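Local coordinates for protein Dye-decolorizing peroxidase tfu_3078 (Thermobifida fusca, PDB 5FW4) that uses heme b and hydrogen peroxide to oxidise a broad range of compounds, anthraquinone dyes above all, although its physiological substrate is not known, at residues 246-257 / 349-357. Residues are numbered along the deposited sequence; the frame is centred on the assembly and turned at random.
Sequences NPAQDHPLFDRT and GARMFRRGY. With HEM (protoporphyrin IX containing Fe), chain C.
With CG anti to the carbonyl carbon (chi1 -85°), Asn246 lays its amide along the backbone of Arg354; Phe353 has CG anti to its own N, which turns its ring toward Phe254. The amide of Asn246 makes two hydrogen bonds to one residue. Arg354 N donates to Asn246 OD1 at 2.8 Å, almost straight at 176°. Asn246 ND2 donates to Arg354 O, also at 2.8 Å, in the carbonyl plane and on a lone pair. Asn246 OD1 also lies over one face of the Arg354 guanidinium, with ring carbon C3D of the heme over the opposite face. At the guanidinium edge, Arg354 NH2 donates to heme propionate O1A at 3.2 Å. Replacing Asn246 with an alanine would take the amide away and is likely to leave Arg354 N and O without these mates and its guanidinium less firmly set against the heme. Phe254 points CE1 over the centre of the Phe353 ring, a T-shaped stack with planes at 77°. Leu253 and Thr257 pack on Arg351, whose CD comes 3.3 Å from Thr257 OG1. One water joins Thr257 O to Arg351 O. Arg354 also lines the oxygen-molecule pocket, near the probable proton acceptor Asp242. The contact sets helix 252-258 and its preceding loop against strand 353-363. Within this chain that strand is outermost in the four-stranded antiparallel sheet of the C-terminal ferredoxin-like half of the DyP fold, next to strand 369-379.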
# COMPACT_ATOMS: atom_id res chain seq x y z
N ASN A 246 17.23 -6.16 -18.13
CA ASN A 246 16.18 -5.86 -19.10
C ASN A 246 16.80 -5.27 -20.35
O ASN A 246 17.80 -4.55 -20.27
CB ASN A 246 15.16 -4.84 -18.56
CG ASN A 246 14.06 -5.49 -17.75
OD1 ASN A 246 13.68 -6.65 -18.00
ND2 ASN A 246 13.57 -4.77 -16.75
N PRO A 247 16.21 -5.56 -21.51
CA PRO A 247 16.69 -4.89 -22.72
C PRO A 247 16.41 -3.41 -22.60
O PRO A 247 15.41 -3.04 -21.99
CB PRO A 247 15.88 -5.54 -23.84
CG PRO A 247 14.70 -6.16 -23.18
CD PRO A 247 15.12 -6.50 -21.78
N ALA A 248 17.32 -2.58 -23.11
CA ALA A 248 17.18 -1.13 -23.04
C ALA A 248 16.07 -0.65 -23.98
O ALA A 248 15.95 -1.13 -25.11
CB ALA A 248 18.50 -0.47 -23.40
N GLN A 249 15.26 0.29 -23.52
CA GLN A 249 14.08 0.73 -24.25
C GLN A 249 14.39 1.55 -25.50
O GLN A 249 13.54 1.66 -26.38
CB GLN A 249 13.15 1.53 -23.34
CG GLN A 249 12.66 0.77 -22.11
CD GLN A 249 11.56 1.51 -21.36
OE1 GLN A 249 10.82 2.30 -21.94
NE2 GLN A 249 11.46 1.27 -20.06
N ASP A 250 15.59 2.14 -25.57
CA ASP A 250 16.07 2.86 -26.77
C ASP A 250 16.79 1.94 -27.79
O ASP A 250 17.51 2.42 -28.68
CB ASP A 250 17.00 4.01 -26.36
CG ASP A 250 18.33 3.52 -25.79
OD1 ASP A 250 18.37 2.46 -25.15
OD2 ASP A 250 19.35 4.21 -25.99
N HIS A 251 16.57 0.63 -27.65
CA HIS A 251 17.35 -0.38 -28.34
C HIS A 251 16.33 -1.33 -29.00
O HIS A 251 15.28 -1.60 -28.42
CB HIS A 251 18.26 -1.07 -27.31
CG HIS A 251 19.22 -2.08 -27.87
ND1 HIS A 251 18.83 -3.13 -28.67
CD2 HIS A 251 20.55 -2.26 -27.65
CE1 HIS A 251 19.87 -3.88 -28.97
NE2 HIS A 251 20.93 -3.38 -28.36
N PRO A 252 16.61 -1.79 -30.23
CA PRO A 252 15.66 -2.68 -30.92
C PRO A 252 15.29 -3.95 -30.17
O PRO A 252 14.19 -4.47 -30.36
CB PRO A 252 16.38 -3.02 -32.23
CG PRO A 252 17.24 -1.84 -32.50
CD PRO A 252 17.70 -1.37 -31.14
N LEU A 253 16.19 -4.46 -29.35
CA LEU A 253 15.87 -5.59 -28.49
C LEU A 253 14.61 -5.40 -27.63
O LEU A 253 13.92 -6.36 -27.33
CB LEU A 253 17.07 -5.92 -27.60
CG LEU A 253 17.14 -7.33 -27.00
CD1 LEU A 253 16.63 -8.41 -27.95
CD2 LEU A 253 18.59 -7.61 -26.62
N PHE A 254 14.30 -4.17 -27.25
CA PHE A 254 13.13 -3.94 -26.41
C PHE A 254 11.87 -4.31 -27.18
O PHE A 254 11.11 -5.16 -26.73
CB PHE A 254 13.05 -2.50 -25.93
CG PHE A 254 11.88 -2.25 -25.02
CD1 PHE A 254 11.94 -2.61 -23.67
CD2 PHE A 254 10.69 -1.72 -25.51
CE1 PHE A 254 10.88 -2.41 -22.83
CE2 PHE A 254 9.61 -1.52 -24.68
CZ PHE A 254 9.70 -1.87 -23.33
N ASP A 255 11.67 -3.71 -28.33
CA ASP A 255 10.46 -3.97 -29.09
C ASP A 255 10.36 -5.43 -29.58
O ASP A 255 9.27 -6.01 -29.62
CB ASP A 255 10.36 -2.97 -30.23
CG ASP A 255 9.96 -1.60 -29.73
OD1 ASP A 255 9.25 -1.52 -28.69
OD2 ASP A 255 10.35 -0.61 -30.37
N ARG A 256 11.49 -6.01 -29.95
CA ARG A 256 11.53 -7.40 -30.35
C ARG A 256 11.16 -8.32 -29.18
O ARG A 256 10.48 -9.32 -29.38
CB ARG A 256 12.93 -7.79 -30.87
CG ARG A 256 13.28 -7.26 -32.27
CD ARG A 256 14.76 -6.83 -32.36
NE ARG A 256 15.44 -7.25 -33.59
CZ ARG A 256 16.29 -8.27 -33.68
NH1 ARG A 256 16.58 -9.03 -32.63
NH2 ARG A 256 16.85 -8.56 -34.85
N THR A 257 11.60 -7.99 -27.97
CA THR A 257 11.32 -8.83 -26.81
C THR A 257 9.82 -8.80 -26.43
O THR A 257 9.25 -9.80 -26.01
CB THR A 257 12.19 -8.39 -25.61
OG1 THR A 257 13.58 -8.58 -25.94
CG2 THR A 257 11.87 -9.19 -24.40
N GLY A 349 17.97 -18.46 -25.77
CA GLY A 349 17.72 -17.09 -26.15
C GLY A 349 16.41 -16.51 -25.62
O GLY A 349 16.08 -15.38 -25.95
N ALA A 350 15.68 -17.26 -24.79
CA ALA A 350 14.44 -16.77 -24.15
C ALA A 350 14.73 -15.47 -23.41
O ALA A 350 15.70 -15.37 -22.67
CB ALA A 350 13.89 -17.82 -23.19
N ARG A 351 13.88 -14.48 -23.63
CA ARG A 351 14.10 -13.14 -23.11
C ARG A 351 12.73 -12.52 -22.76
O ARG A 351 11.73 -12.88 -23.34
CB ARG A 351 14.84 -12.32 -24.17
CG ARG A 351 15.51 -11.04 -23.69
CD ARG A 351 16.19 -10.33 -24.86
NE ARG A 351 17.17 -11.21 -25.51
CZ ARG A 351 18.43 -11.37 -25.11
NH1 ARG A 351 18.90 -10.70 -24.07
NH2 ARG A 351 19.23 -12.21 -25.74
N MET A 352 12.71 -11.67 -21.75
CA MET A 352 11.48 -11.00 -21.32
C MET A 352 11.86 -9.65 -20.77
O MET A 352 13.02 -9.39 -20.51
CB MET A 352 10.72 -11.85 -20.29
CG MET A 352 11.34 -11.86 -18.89
SD MET A 352 10.90 -13.31 -17.94
CE MET A 352 12.01 -14.54 -18.69
N PHE A 353 10.86 -8.80 -20.60
CA PHE A 353 11.00 -7.49 -19.98
C PHE A 353 10.26 -7.56 -18.66
O PHE A 353 9.07 -7.78 -18.62
CB PHE A 353 10.40 -6.41 -20.90
CG PHE A 353 10.31 -5.04 -20.28
CD1 PHE A 353 11.44 -4.39 -19.81
CD2 PHE A 353 9.08 -4.40 -20.18
CE1 PHE A 353 11.35 -3.12 -19.25
CE2 PHE A 353 8.99 -3.13 -19.61
CZ PHE A 353 10.11 -2.50 -19.15
N ARG A 354 10.99 -7.37 -17.57
CA ARG A 354 10.45 -7.50 -16.23
C ARG A 354 10.14 -6.12 -15.70
O ARG A 354 11.00 -5.23 -15.71
CB ARG A 354 11.47 -8.23 -15.35
CG ARG A 354 11.48 -9.72 -15.66
CD ARG A 354 12.82 -10.44 -15.41
NE ARG A 354 14.00 -9.59 -15.26
CZ ARG A 354 14.85 -9.19 -16.21
NH1 ARG A 354 14.74 -9.52 -17.54
NH2 ARG A 354 15.86 -8.43 -15.80
N ARG A 355 8.90 -5.93 -15.26
CA ARG A 355 8.44 -4.67 -14.73
C ARG A 355 7.55 -4.93 -13.51
O ARG A 355 6.28 -4.72 -13.50
CB ARG A 355 7.67 -3.93 -15.83
CG ARG A 355 7.24 -2.52 -15.51
CD ARG A 355 6.52 -1.94 -16.73
NE ARG A 355 6.05 -0.58 -16.52
CZ ARG A 355 4.91 -0.23 -15.89
NH1 ARG A 355 4.11 -1.12 -15.31
NH2 ARG A 355 4.60 1.06 -15.80
N GLY A 356 8.21 -5.34 -12.45
CA GLY A 356 7.58 -5.79 -11.25
C GLY A 356 7.63 -4.76 -10.14
O GLY A 356 8.40 -3.81 -10.20
N TYR A 357 6.81 -5.02 -9.11
CA TYR A 357 6.60 -4.17 -7.95
C TYR A 357 6.70 -4.99 -6.67
O TYR A 357 6.24 -6.15 -6.61
CB TYR A 357 5.20 -3.48 -8.06
CG TYR A 357 5.19 -2.38 -9.09
CD1 TYR A 357 5.12 -2.67 -10.45
CD2 TYR A 357 5.37 -1.05 -8.72
CE1 TYR A 357 5.17 -1.67 -11.42
CE2 TYR A 357 5.43 -0.05 -9.67
CZ TYR A 357 5.33 -0.36 -11.02
OH TYR A 357 5.44 0.63 -11.95
CHA HEM C . 17.40 -11.16 -12.92
CHB HEM C . 15.43 -11.14 -8.49
CHC HEM C . 11.95 -14.08 -10.11
CHD HEM C . 13.77 -13.87 -14.59
C1A HEM C . 17.15 -10.91 -11.59
C2A HEM C . 18.00 -10.14 -10.77
C3A HEM C . 17.46 -10.16 -9.53
C4A HEM C . 16.28 -10.92 -9.57
CMA HEM C . 17.97 -9.46 -8.32
CAA HEM C . 19.29 -9.48 -11.18
CBA HEM C . 19.11 -8.04 -11.65
CGA HEM C . 18.44 -7.97 -12.99
O1A HEM C . 17.24 -7.59 -13.03
O2A HEM C . 19.08 -8.30 -14.02
C1B HEM C . 14.30 -11.97 -8.57
C2B HEM C . 13.45 -12.24 -7.47
C3B HEM C . 12.45 -13.06 -7.90
C4B HEM C . 12.72 -13.28 -9.32
CMB HEM C . 13.62 -11.68 -6.08
CAB HEM C . 11.27 -13.61 -7.22
CBB HEM C . 10.86 -13.21 -6.01
C1C HEM C . 12.13 -14.29 -11.45
C2C HEM C . 11.29 -15.05 -12.24
C3C HEM C . 11.81 -14.97 -13.53
C4C HEM C . 12.97 -14.16 -13.50
CMC HEM C . 10.08 -15.76 -11.70
CAC HEM C . 11.43 -15.59 -14.79
CBC HEM C . 10.71 -16.67 -14.85
C1D HEM C . 14.92 -13.09 -14.43
C2D HEM C . 15.79 -12.80 -15.58
C3D HEM C . 16.81 -12.05 -15.10
C4D HEM C . 16.55 -11.91 -13.67
CMD HEM C . 15.60 -13.22 -17.02
CAD HEM C . 17.96 -11.49 -15.91
CBD HEM C . 19.01 -12.58 -16.09
CGD HEM C . 20.11 -12.11 -17.02
O1D HEM C . 19.98 -12.11 -18.26
O2D HEM C . 21.18 -11.70 -16.52
NA HEM C . 16.10 -11.39 -10.83
NB HEM C . 13.83 -12.60 -9.64
NC HEM C . 13.15 -13.80 -12.22
ND HEM C . 15.39 -12.53 -13.28
FE HEM C . 14.68 -12.61 -11.52
O HOH W 1 10.58 -12.29 -25.88